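Long-range contacts in nucleotide-binding protein, universal stress protein UspA family (Lactobacillus plantarum, PDB 3S3T), which binds ATP and belongs to the universal stress protein family, so it probably acts in stress responses, though its exact function is unknown: residues A[33-44]-A[84-95]; A[108-116]-A[134-145]. All blocks are in the same frame, centred on the assembly; numbering follows the deposited sequence.

Contact 1: A[33-44]-A[84-95]; sequences QANLTALYVVDD and PNLKTEISYGIP. With ATP (adenosine-5'-triphosphate), chain I.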
loop_
_atom_site.group_PDB
_atom_site.type_symbol
_atom_site.label_atom_id
_atom_site.label_comp_id
_atom_site.label_asym_id
_atom_site.label_seq_id
_atom_site.Cartn_x
_atom_site.Cartn_y
_atom_site.Cartn_z
ATOM N N GLN A 33 -0.170 -32.762 -3.264
ATOM C CA GLN A 33 0.137 -33.658 -2.166
ATOM C C GLN A 33 1.145 -33.018 -1.214
ATOM O O GLN A 33 2.164 -33.615 -0.857
ATOM C CB GLN A 33 0.599 -35.015 -2.690
ATOM C CG GLN A 33 -0.545 -35.782 -3.358
ATOM C CD GLN A 33 -1.526 -36.333 -2.361
ATOM O OE1 GLN A 33 -1.260 -37.322 -1.702
ATOM N NE2 GLN A 33 -2.666 -35.706 -2.243
ATOM N N ALA A 34 0.821 -31.799 -0.813
ATOM C CA ALA A 34 1.701 -30.971 0.000
ATOM C C ALA A 34 1.348 -31.070 1.463
ATOM O O ALA A 34 0.224 -31.371 1.825
ATOM C CB ALA A 34 1.663 -29.530 -0.478
ATOM N N ASN A 35 2.317 -30.805 2.326
ATOM C CA ASN A 35 1.998 -30.651 3.728
ATOM C C ASN A 35 1.210 -29.351 3.866
ATOM O O ASN A 35 1.429 -28.389 3.091
ATOM C CB ASN A 35 3.257 -30.646 4.602
ATOM C CG ASN A 35 4.082 -31.918 4.461
ATOM O OD1 ASN A 35 3.558 -33.033 4.452
ATOM N ND2 ASN A 35 5.391 -31.746 4.338
ATOM N N LEU A 36 0.260 -29.329 4.801
ATOM C CA LEU A 36 -0.572 -28.167 5.045
ATOM C C LEU A 36 -0.518 -27.787 6.515
ATOM O O LEU A 36 -0.598 -28.656 7.370
ATOM C CB LEU A 36 -2.023 -28.428 4.591
ATOM C CG LEU A 36 -3.034 -27.278 4.683
ATOM C CD1 LEU A 36 -2.554 -26.067 3.918
ATOM C CD2 LEU A 36 -4.415 -27.748 4.191
ATOM N N THR A 37 -0.326 -26.481 6.795
ATOM C CA THR A 37 -0.397 -25.962 8.159
ATOM C C THR A 37 -1.412 -24.800 8.209
ATOM O O THR A 37 -1.280 -23.866 7.426
ATOM C CB THR A 37 0.964 -25.410 8.603
ATOM O OG1 THR A 37 1.896 -26.500 8.652
ATOM C CG2 THR A 37 0.876 -24.741 10.016
ATOM N N ALA A 38 -2.417 -24.898 9.087
ATOM C CA ALA A 38 -3.310 -23.760 9.431
ATOM C C ALA A 38 -2.807 -23.064 10.684
ATOM O O ALA A 38 -2.463 -23.721 11.693
ATOM C CB ALA A 38 -4.733 -24.206 9.597
ATOM N N LEU A 39 -2.702 -21.735 10.609
ATOM C CA LEU A 39 -2.130 -20.934 11.693
ATOM C C LEU A 39 -3.115 -19.841 12.098
ATOM O O LEU A 39 -3.456 -19.010 11.274
ATOM C CB LEU A 39 -0.825 -20.284 11.252
ATOM C CG LEU A 39 -0.207 -19.176 12.132
ATOM C CD1 LEU A 39 0.220 -19.703 13.584
ATOM C CD2 LEU A 39 0.957 -18.593 11.424
ATOM N N TYR A 40 -3.585 -19.866 13.341
ATOM C CA TYR A 40 -4.349 -18.735 13.907
ATOM C C TYR A 40 -3.474 -17.945 14.859
ATOM O O TYR A 40 -2.913 -18.506 15.813
ATOM C CB TYR A 40 -5.572 -19.269 14.662
ATOM C CG TYR A 40 -6.535 -18.208 15.172
ATOM C CD1 TYR A 40 -6.230 -17.415 16.281
ATOM C CD2 TYR A 40 -7.773 -18.007 14.550
ATOM C CE1 TYR A 40 -7.111 -16.426 16.716
ATOM C CE2 TYR A 40 -8.684 -17.044 15.024
ATOM C CZ TYR A 40 -8.355 -16.269 16.066
ATOM O OH TYR A 40 -9.274 -15.346 16.475
ATOM N N VAL A 41 -3.357 -16.641 14.637
ATOM C CA VAL A 41 -2.612 -15.801 15.560
ATOM C C VAL A 41 -3.515 -15.009 16.495
ATOM O O VAL A 41 -4.335 -14.202 16.054
ATOM C CB VAL A 41 -1.650 -14.844 14.834
ATOM C CG1 VAL A 41 -0.690 -14.165 15.880
ATOM C CG2 VAL A 41 -0.810 -15.604 13.815
ATOM N N VAL A 42 -3.341 -15.241 17.802
ATOM C CA VAL A 42 -4.055 -14.482 18.834
ATOM C C VAL A 42 -3.325 -13.142 19.033
ATOM O O VAL A 42 -2.186 -13.092 19.538
ATOM C CB VAL A 42 -4.097 -15.246 20.179
ATOM C CG1 VAL A 42 -4.819 -14.442 21.228
ATOM C CG2 VAL A 42 -4.702 -16.628 20.045
ATOM N N ASP A 43 -3.975 -12.045 18.672
ATOM C CA ASP A 43 -3.314 -10.744 18.749
ATOM C C ASP A 43 -3.206 -10.333 20.206
ATOM O O ASP A 43 -4.213 -10.057 20.848
ATOM C CB ASP A 43 -4.108 -9.692 17.976
ATOM C CG ASP A 43 -3.365 -8.371 17.847
ATOM O OD1 ASP A 43 -2.488 -8.036 18.660
ATOM O OD2 ASP A 43 -3.674 -7.673 16.885
ATOM N N ASP A 44 -1.983 -10.259 20.698
ATOM C CA ASP A 44 -1.707 -9.945 22.077
ATOM C C ASP A 44 -1.162 -8.524 22.276
ATOM O O ASP A 44 -0.559 -8.254 23.301
ATOM C CB ASP A 44 -0.741 -10.984 22.679
ATOM C CG ASP A 44 0.650 -10.947 22.078
ATOM O OD1 ASP A 44 0.943 -10.117 21.183
ATOM O OD2 ASP A 44 1.474 -11.770 22.546
ATOM N N PRO A 84 -2.711 -34.827 2.217
ATOM C CA PRO A 84 -1.919 -35.728 3.053
ATOM C C PRO A 84 -2.029 -35.490 4.546
ATOM O O PRO A 84 -1.976 -36.449 5.300
ATOM C CB PRO A 84 -0.478 -35.473 2.610
ATOM C CG PRO A 84 -0.531 -34.586 1.472
ATOM C CD PRO A 84 -1.911 -34.181 1.167
ATOM N N ASN A 85 -2.161 -34.234 4.984
ATOM C CA ASN A 85 -2.217 -33.972 6.424
ATOM C C ASN A 85 -2.677 -32.559 6.777
ATOM O O ASN A 85 -2.888 -31.736 5.915
ATOM C CB ASN A 85 -0.823 -34.212 7.051
ATOM C CG ASN A 85 0.265 -33.444 6.340
ATOM O OD1 ASN A 85 0.226 -32.190 6.243
ATOM N ND2 ASN A 85 1.211 -34.178 5.768
ATOM N N LEU A 86 -2.792 -32.294 8.072
ATOM C CA LEU A 86 -2.999 -30.939 8.549
ATOM C C LEU A 86 -2.321 -30.842 9.905
ATOM O O LEU A 86 -2.593 -31.650 10.814
ATOM C CB LEU A 86 -4.487 -30.587 8.676
ATOM C CG LEU A 86 -4.760 -29.154 9.144
ATOM C CD1 LEU A 86 -4.452 -28.167 8.003
ATOM C CD2 LEU A 86 -6.199 -29.009 9.682
ATOM N N LYS A 87 -1.395 -29.892 9.976
ATOM C CA LYS A 87 -0.880 -29.388 11.228
ATOM C C LYS A 87 -1.683 -28.108 11.546
ATOM O O LYS A 87 -1.967 -27.318 10.657
ATOM C CB LYS A 87 0.611 -29.075 11.093
ATOM C CG LYS A 87 1.297 -28.534 12.358
ATOM C CD LYS A 87 2.659 -27.904 12.054
ATOM C CE LYS A 87 3.607 -28.047 13.250
ATOM N NZ LYS A 87 4.793 -27.164 13.160
ATOM N N THR A 88 -2.066 -27.936 12.801
ATOM C CA THR A 88 -2.750 -26.739 13.258
ATOM C C THR A 88 -1.899 -26.058 14.327
ATOM O O THR A 88 -1.274 -26.727 15.184
ATOM C CB THR A 88 -4.125 -27.063 13.802
ATOM O OG1 THR A 88 -4.023 -27.935 14.949
ATOM C CG2 THR A 88 -4.991 -27.704 12.697
ATOM N N GLU A 89 -1.874 -24.737 14.293
ATOM C CA GLU A 89 -1.062 -23.985 15.206
ATOM C C GLU A 89 -1.808 -22.738 15.649
ATOM O O GLU A 89 -2.376 -22.010 14.813
ATOM C CB GLU A 89 0.205 -23.552 14.483
ATOM C CG GLU A 89 1.239 -22.911 15.392
ATOM C CD GLU A 89 2.437 -23.783 15.658
ATOM O OE1 GLU A 89 2.862 -24.557 14.753
ATOM O OE2 GLU A 89 3.004 -23.635 16.765
ATOM N N ILE A 90 -1.796 -22.490 16.955
ATOM C CA ILE A 90 -2.307 -21.272 17.512
ATOM C C ILE A 90 -1.119 -20.564 18.159
ATOM O O ILE A 90 -0.435 -21.123 19.043
ATOM C CB ILE A 90 -3.421 -21.549 18.557
ATOM C CG1 ILE A 90 -4.529 -22.442 17.981
ATOM C CG2 ILE A 90 -3.963 -20.254 19.132
ATOM C CD1 ILE A 90 -5.169 -21.947 16.755
ATOM N N SER A 91 -0.834 -19.356 17.683
ATOM C CA SER A 91 0.262 -18.565 18.226
ATOM C C SER A 91 -0.232 -17.229 18.731
ATOM O O SER A 91 -1.345 -16.801 18.394
ATOM C CB SER A 91 1.332 -18.337 17.138
ATOM O OG SER A 91 1.983 -19.560 16.809
ATOM N N TYR A 92 0.612 -16.591 19.536
ATOM C CA TYR A 92 0.331 -15.307 20.180
ATOM C C TYR A 92 1.350 -14.273 19.681
ATOM O O TYR A 92 2.566 -14.497 19.706
ATOM C CB TYR A 92 0.364 -15.447 21.709
ATOM C CG TYR A 92 -0.539 -16.570 22.199
ATOM C CD1 TYR A 92 -0.102 -17.904 22.184
ATOM C CD2 TYR A 92 -1.813 -16.306 22.668
ATOM C CE1 TYR A 92 -0.937 -18.952 22.615
ATOM C CE2 TYR A 92 -2.662 -17.331 23.105
ATOM C CZ TYR A 92 -2.231 -18.650 23.079
ATOM O OH TYR A 92 -3.082 -19.664 23.520
ATOM N N GLY A 93 0.852 -13.157 19.148
ATOM C CA GLY A 93 1.752 -12.085 18.682
ATOM C C GLY A 93 0.945 -11.144 17.829
ATOM O O GLY A 93 -0.301 -11.196 17.832
ATOM N N ILE A 94 1.660 -10.286 17.107
ATOM C CA ILE A 94 1.055 -9.362 16.174
ATOM C C ILE A 94 0.856 -10.190 14.918
ATOM O O ILE A 94 1.815 -10.731 14.398
ATOM C CB ILE A 94 2.011 -8.143 15.956
ATOM C CG1 ILE A 94 2.237 -7.424 17.294
ATOM C CG2 ILE A 94 1.462 -7.220 14.918
ATOM C CD1 ILE A 94 3.077 -6.180 17.263
ATOM N N PRO A 95 -0.389 -10.307 14.410
ATOM C CA PRO A 95 -0.642 -11.306 13.379
ATOM C C PRO A 95 0.235 -11.279 12.118
ATOM O O PRO A 95 0.802 -12.309 11.742
ATOM C CB PRO A 95 -2.097 -11.065 13.057
ATOM C CG PRO A 95 -2.676 -10.809 14.427
ATOM C CD PRO A 95 -1.655 -9.874 15.045
HETATM P PG ATP I . -7.681 -4.961 8.551
HETATM O O1G ATP I . -7.167 -5.824 9.680
HETATM O O2G ATP I . -8.627 -3.902 9.030
HETATM O O3G ATP I . -6.624 -4.331 7.654
HETATM P PB ATP I . -9.340 -7.249 7.765
HETATM O O1B ATP I . -10.648 -7.203 7.028
HETATM O O2B ATP I . -9.345 -7.687 9.189
HETATM O O3B ATP I . -8.648 -5.820 7.586
HETATM P PA ATP I . -7.001 -8.892 7.237
HETATM O O1A ATP I . -6.664 -8.799 8.693
HETATM O O2A ATP I . -5.952 -8.424 6.314
HETATM O O3A ATP I . -8.369 -8.178 6.858
HETATM O "O5'" ATP I . -7.316 -10.480 6.963
HETATM C "C5'" ATP I . -7.043 -11.025 5.674
HETATM C "C4'" ATP I . -6.594 -12.483 5.804
HETATM O "O4'" ATP I . -5.441 -12.439 6.637
HETATM C "C3'" ATP I . -7.582 -13.381 6.531
HETATM O "O3'" ATP I . -8.589 -13.897 5.677
HETATM C "C2'" ATP I . -6.621 -14.397 7.097
HETATM O "O2'" ATP I . -6.298 -15.292 6.042
HETATM C "C1'" ATP I . -5.396 -13.579 7.481
HETATM N N9 ATP I . -5.416 -13.192 8.890
HETATM C C8 ATP I . -5.916 -12.037 9.429
HETATM N N7 ATP I . -5.787 -12.039 10.776
HETATM C C5 ATP I . -5.201 -13.200 11.088
HETATM C C6 ATP I . -4.804 -13.845 12.334
HETATM N N6 ATP I . -5.016 -13.191 13.494
HETATM N N1 ATP I . -4.214 -15.091 12.270
HETATM C C2 ATP I . -4.030 -15.690 11.083
HETATM N N3 ATP I . -4.407 -15.188 9.899
HETATM C C4 ATP I . -4.973 -13.961 9.862
HETATM O O HOH W 1 -2.073 -31.885 3.239
HETATM O O HOH W 2 1.523 -30.817 7.950
#
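N85 and N35 meet amide to amide where two neighbouring parallel strands, 35-43 and 87-93, begin. The strands belong to the Rossmann-like alpha/beta fold of universal stress proteins. N85 ND2 donates to N35 OD1 at 2.9 Å, and the acceptor lies in the amide plane of N85. The two amide planes are 27° apart. N85 CG sits between its own backbone N and carbonyl carbon (chi1 53°), which turns the amide toward 33-44. Its OD1 then accepts L36 N at 3.2 Å. Past this corner, backbone hydrogen bonds alternate up to G93 N on V42 O. L86 CD1 reaches L36 CG at 3.7 Å. T37 and K87 lie side by side, OG1 against the lysine CB and CD. On the other face I90 CD1 presses on Y40 CB at 3.4 Å. The Y92 and V42 side chains lie side by side, Y92 CD2 3.5 Å from V42 CB. Helix 53-78, which links the strands, covers this face, and its E63 bonds Y40 OH. P95 crosses D43 at about a right angle. V41 holds the adenine through its backbone: N donates to ATP N1 at 3.0 Å, and ATP N6 donates to V41 O at 2.8 Å, nearly straight at 173°.

Contact 2: A[108-116]-A[134-145]; sequences EIDLIVLGA and VVDHAPCNVIVI. With ATP (adenosine-5'-triphosphate), chain I.
Strands 111-115 and 141-145 run parallel, their axes 4.6 Å apart at closest and inclined by 24°, joined by five backbone hydrogen bonds from I112 N on N141 O to A116 N on I145 O. Near the start of the pair, a water bridges D110 O and N141 N. I112 and L114 carry one face. The extended chain of I112 (chi2 178°) puts CD1 against A138 CB at 3.6 Å and V134 CG1 at 3.7 Å, while CG1 touches C140 SG at 3.7 Å. I112 and V134 cross at about a right angle. L114 CD1 touches both V134 CB and V142 CG1, and CD2 faces the ATP ribose. G115 N donates to ATP O2' at 3.2 Å. On the opposite face V113 and I143 lie side by side, CG2 to CG2 at 3.7 Å, and V113 CG1 also meets I145 CG1. This is a beta-alpha-beta unit, with V134 in the last turns of connecting helix 129-137 and A138 just after it. Helix 95-105 adds I99 and A103 over V134 and I112, and helix 16-32 covers V113 and L111. Strand 7-11 lies next to 111-115, and V142 to V144 pair antiparallel with a strand of a third subunit.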
loop_
_atom_site.group_PDB
_atom_site.type_symbol
_atom_site.label_atom_id
_atom_site.label_comp_id
_atom_site.label_asym_id
_atom_site.label_seq_id
_atom_site.Cartn_x
_atom_site.Cartn_y
_atom_site.Cartn_z
ATOM N N GLU A 108 10.988 -24.112 4.455
ATOM C CA GLU A 108 10.418 -25.113 3.553
ATOM C C GLU A 108 9.077 -24.673 2.966
ATOM O O GLU A 108 8.637 -25.179 1.912
ATOM C CB GLU A 108 10.320 -26.502 4.218
ATOM C CG GLU A 108 9.310 -26.697 5.347
ATOM C CD GLU A 108 9.815 -26.251 6.718
ATOM O OE1 GLU A 108 10.855 -25.560 6.772
ATOM O OE2 GLU A 108 9.133 -26.545 7.732
ATOM N N ILE A 109 8.411 -23.743 3.668
ATOM C CA ILE A 109 7.115 -23.266 3.273
ATOM C C ILE A 109 7.257 -22.563 1.934
ATOM O O ILE A 109 8.095 -21.650 1.786
ATOM C CB ILE A 109 6.480 -22.371 4.377
ATOM C CG1 ILE A 109 5.946 -23.253 5.514
ATOM C CG2 ILE A 109 5.364 -21.503 3.828
ATOM C CD1 ILE A 109 5.573 -22.433 6.714
ATOM N N ASP A 110 6.459 -23.005 0.954
ATOM C CA ASP A 110 6.538 -22.455 -0.422
ATOM C C ASP A 110 5.273 -21.894 -0.988
ATOM O O ASP A 110 5.255 -21.459 -2.153
ATOM C CB ASP A 110 7.185 -23.453 -1.431
ATOM C CG ASP A 110 6.699 -24.903 -1.255
ATOM O OD1 ASP A 110 5.621 -25.128 -0.687
ATOM O OD2 ASP A 110 7.400 -25.832 -1.717
ATOM N N LEU A 111 4.246 -21.775 -0.139
ATOM C CA LEU A 111 3.041 -21.026 -0.443
ATOM C C LEU A 111 2.377 -20.568 0.828
ATOM O O LEU A 111 2.224 -21.339 1.779
ATOM C CB LEU A 111 2.023 -21.903 -1.178
ATOM C CG LEU A 111 0.752 -21.259 -1.719
ATOM C CD1 LEU A 111 1.062 -20.100 -2.712
ATOM C CD2 LEU A 111 -0.123 -22.362 -2.409
ATOM N N ILE A 112 1.889 -19.329 0.817
ATOM C CA ILE A 112 0.994 -18.870 1.867
ATOM C C ILE A 112 -0.341 -18.563 1.198
ATOM O O ILE A 112 -0.369 -17.900 0.137
ATOM C CB ILE A 112 1.538 -17.606 2.557
ATOM C CG1 ILE A 112 2.938 -17.828 3.170
ATOM C CG2 ILE A 112 0.536 -17.143 3.662
ATOM C CD1 ILE A 112 3.560 -16.542 3.857
ATOM N N VAL A 113 -1.435 -19.088 1.777
ATOM C CA VAL A 113 -2.774 -18.885 1.268
ATOM C C VAL A 113 -3.514 -17.945 2.237
ATOM O O VAL A 113 -3.554 -18.186 3.417
ATOM C CB VAL A 113 -3.522 -20.240 1.105
ATOM C CG1 VAL A 113 -4.941 -20.020 0.613
ATOM C CG2 VAL A 113 -2.733 -21.206 0.149
ATOM N N LEU A 114 -4.091 -16.879 1.723
ATOM C CA LEU A 114 -4.752 -15.837 2.562
ATOM C C LEU A 114 -6.107 -15.478 2.025
ATOM O O LEU A 114 -6.322 -15.428 0.804
ATOM C CB LEU A 114 -3.898 -14.534 2.574
ATOM C CG LEU A 114 -2.542 -14.589 3.282
ATOM C CD1 LEU A 114 -1.638 -13.453 2.800
ATOM C CD2 LEU A 114 -2.651 -14.591 4.832
ATOM N N GLY A 115 -7.033 -15.132 2.913
ATOM C CA GLY A 115 -8.251 -14.479 2.469
ATOM C C GLY A 115 -7.928 -13.061 2.077
ATOM O O GLY A 115 -7.032 -12.431 2.637
ATOM N N ALA A 116 -8.664 -12.498 1.145
ATOM C CA ALA A 116 -8.450 -11.088 0.817
ATOM C C ALA A 116 -8.732 -10.137 2.015
ATOM O O ALA A 116 -7.977 -9.188 2.246
ATOM C CB ALA A 116 -9.300 -10.706 -0.358
ATOM N N VAL A 134 1.646 -9.389 4.328
ATOM C CA VAL A 134 2.155 -10.705 3.991
ATOM C C VAL A 134 2.521 -10.820 2.502
ATOM O O VAL A 134 3.598 -11.315 2.158
ATOM C CB VAL A 134 1.250 -11.834 4.534
ATOM C CG1 VAL A 134 1.870 -13.253 4.273
ATOM C CG2 VAL A 134 1.103 -11.685 6.044
ATOM N N VAL A 135 1.684 -10.327 1.595
ATOM C CA VAL A 135 2.093 -10.359 0.206
ATOM C C VAL A 135 3.478 -9.690 0.005
ATOM O O VAL A 135 4.339 -10.189 -0.751
ATOM C CB VAL A 135 0.996 -9.688 -0.723
ATOM C CG1 VAL A 135 1.560 -9.393 -2.121
ATOM C CG2 VAL A 135 -0.290 -10.591 -0.842
ATOM N N ASP A 136 3.676 -8.565 0.678
ATOM C CA ASP A 136 4.885 -7.787 0.595
ATOM C C ASP A 136 6.085 -8.531 1.183
ATOM O O ASP A 136 7.154 -8.639 0.556
ATOM C CB ASP A 136 4.623 -6.508 1.383
ATOM C CG ASP A 136 5.653 -5.439 1.148
ATOM O OD1 ASP A 136 6.720 -5.741 0.599
ATOM O OD2 ASP A 136 5.347 -4.283 1.505
ATOM N N HIS A 137 5.884 -9.084 2.372
ATOM C CA HIS A 137 7.006 -9.509 3.165
ATOM C C HIS A 137 7.301 -11.009 3.131
ATOM O O HIS A 137 8.323 -11.464 3.708
ATOM C CB HIS A 137 6.801 -9.078 4.589
ATOM C CG HIS A 137 6.987 -7.609 4.813
ATOM N ND1 HIS A 137 5.947 -6.706 4.734
ATOM C CD2 HIS A 137 8.080 -6.891 5.167
ATOM C CE1 HIS A 137 6.411 -5.486 4.972
ATOM N NE2 HIS A 137 7.692 -5.572 5.260
ATOM N N ALA A 138 6.466 -11.801 2.469
ATOM C CA ALA A 138 6.712 -13.246 2.497
ATOM C C ALA A 138 7.886 -13.619 1.604
ATOM O O ALA A 138 8.075 -13.033 0.551
ATOM C CB ALA A 138 5.477 -14.063 2.065
ATOM N N PRO A 139 8.642 -14.637 2.002
ATOM C CA PRO A 139 9.758 -15.141 1.197
ATOM C C PRO A 139 9.317 -16.118 0.074
ATOM O O PRO A 139 10.159 -16.603 -0.667
ATOM C CB PRO A 139 10.620 -15.871 2.235
ATOM C CG PRO A 139 9.617 -16.423 3.188
ATOM C CD PRO A 139 8.537 -15.342 3.289
ATOM N N CYS A 140 8.025 -16.332 -0.130
ATOM C CA CYS A 140 7.568 -17.334 -1.068
ATOM C C CYS A 140 6.350 -16.799 -1.779
ATOM O O CYS A 140 5.870 -15.672 -1.508
ATOM C CB CYS A 140 7.184 -18.601 -0.322
ATOM S SG CYS A 140 5.941 -18.340 0.993
ATOM N N ASN A 141 5.804 -17.641 -2.637
ATOM C CA ASN A 141 4.577 -17.294 -3.365
ATOM C C ASN A 141 3.418 -17.070 -2.373
ATOM O O ASN A 141 3.372 -17.710 -1.309
ATOM C CB ASN A 141 4.171 -18.447 -4.290
ATOM C CG ASN A 141 5.092 -18.644 -5.477
ATOM O OD1 ASN A 141 6.014 -17.866 -5.724
ATOM N ND2 ASN A 141 4.802 -19.686 -6.259
ATOM N N VAL A 142 2.522 -16.144 -2.692
ATOM C CA VAL A 142 1.360 -15.852 -1.884
ATOM C C VAL A 142 0.110 -15.726 -2.791
ATOM O O VAL A 142 0.146 -15.036 -3.799
ATOM C CB VAL A 142 1.529 -14.575 -1.091
ATOM C CG1 VAL A 142 0.247 -14.295 -0.289
ATOM C CG2 VAL A 142 2.873 -14.606 -0.172
ATOM N N ILE A 143 -0.925 -16.474 -2.456
ATOM C CA ILE A 143 -2.181 -16.405 -3.187
ATOM C C ILE A 143 -3.226 -15.817 -2.253
ATOM O O ILE A 143 -3.365 -16.175 -1.073
ATOM C CB ILE A 143 -2.644 -17.765 -3.776
ATOM C CG1 ILE A 143 -3.967 -17.653 -4.529
ATOM C CG2 ILE A 143 -2.839 -18.847 -2.695
ATOM C CD1 ILE A 143 -4.316 -18.926 -5.286
ATOM N N VAL A 144 -4.016 -14.957 -2.843
ATOM C CA VAL A 144 -5.090 -14.256 -2.160
ATOM C C VAL A 144 -6.421 -14.782 -2.684
ATOM O O VAL A 144 -6.707 -14.736 -3.919
ATOM C CB VAL A 144 -4.983 -12.757 -2.415
ATOM C CG1 VAL A 144 -6.210 -11.982 -1.832
ATOM C CG2 VAL A 144 -3.643 -12.157 -1.852
ATOM N N ILE A 145 -7.238 -15.251 -1.742
ATOM C CA ILE A 145 -8.509 -15.898 -2.056
ATOM C C ILE A 145 -9.702 -14.950 -1.792
ATOM O O ILE A 145 -9.869 -14.425 -0.678
ATOM C CB ILE A 145 -8.720 -17.145 -1.199
ATOM C CG1 ILE A 145 -7.485 -18.082 -1.280
ATOM C CG2 ILE A 145 -10.017 -17.883 -1.644
ATOM C CD1 ILE A 145 -7.173 -18.554 -2.699
HETATM P PG ATP I . -7.681 -4.961 8.551
HETATM O O1G ATP I . -7.167 -5.824 9.680
HETATM O O2G ATP I . -8.627 -3.902 9.030
HETATM O O3G ATP I . -6.624 -4.331 7.654
HETATM P PB ATP I . -9.340 -7.249 7.765
HETATM O O1B ATP I . -10.648 -7.203 7.028
HETATM O O2B ATP I . -9.345 -7.687 9.189
HETATM O O3B ATP I . -8.648 -5.820 7.586
HETATM P PA ATP I . -7.001 -8.892 7.237
HETATM O O1A ATP I . -6.664 -8.799 8.693
HETATM O O2A ATP I . -5.952 -8.424 6.314
HETATM O O3A ATP I . -8.369 -8.178 6.858
HETATM O "O5'" ATP I . -7.316 -10.480 6.963
HETATM C "C5'" ATP I . -7.043 -11.025 5.674
HETATM C "C4'" ATP I . -6.594 -12.483 5.804
HETATM O "O4'" ATP I . -5.441 -12.439 6.637
HETATM C "C3'" ATP I . -7.582 -13.381 6.531
HETATM O "O3'" ATP I . -8.589 -13.897 5.677
HETATM C "C2'" ATP I . -6.621 -14.397 7.097
HETATM O "O2'" ATP I . -6.298 -15.292 6.042
HETATM C "C1'" ATP I . -5.396 -13.579 7.481
HETATM N N9 ATP I . -5.416 -13.192 8.890
HETATM C C8 ATP I . -5.916 -12.037 9.429
HETATM N N7 ATP I . -5.787 -12.039 10.776
HETATM C C5 ATP I . -5.201 -13.200 11.088
HETATM C C6 ATP I . -4.804 -13.845 12.334
HETATM N N6 ATP I . -5.016 -13.191 13.494
HETATM N N1 ATP I . -4.214 -15.091 12.270
HETATM C C2 ATP I . -4.030 -15.690 11.083
HETATM N N3 ATP I . -4.407 -15.188 9.899
HETATM C C4 ATP I . -4.973 -13.961 9.862
HETATM O O HOH W 3 7.140 -20.169 -3.515
#

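Both contacts pair parallel strands of the same five-stranded sheet, one on each side of the central strand 7-11. Their centres are 13 Å apart and they do not touch. Contact 1 is partly exposed and mixes polar and apolar chemistry: an amide pair and waters at one end, charged side chains along its length, and aromatic and aliphatic groups on the face under helix 53-78. Contact 2 is buried and almost wholly aliphatic. Both 87-93 and 141-145 are outermost within this chain, but 141-145 is continued by another subunit. ATP ties the two together. Contact 1 holds the adenine and contact 2 the ribose, each through main-chain atoms, with 35-43 and 111-115 contributing from their C-terminal halves.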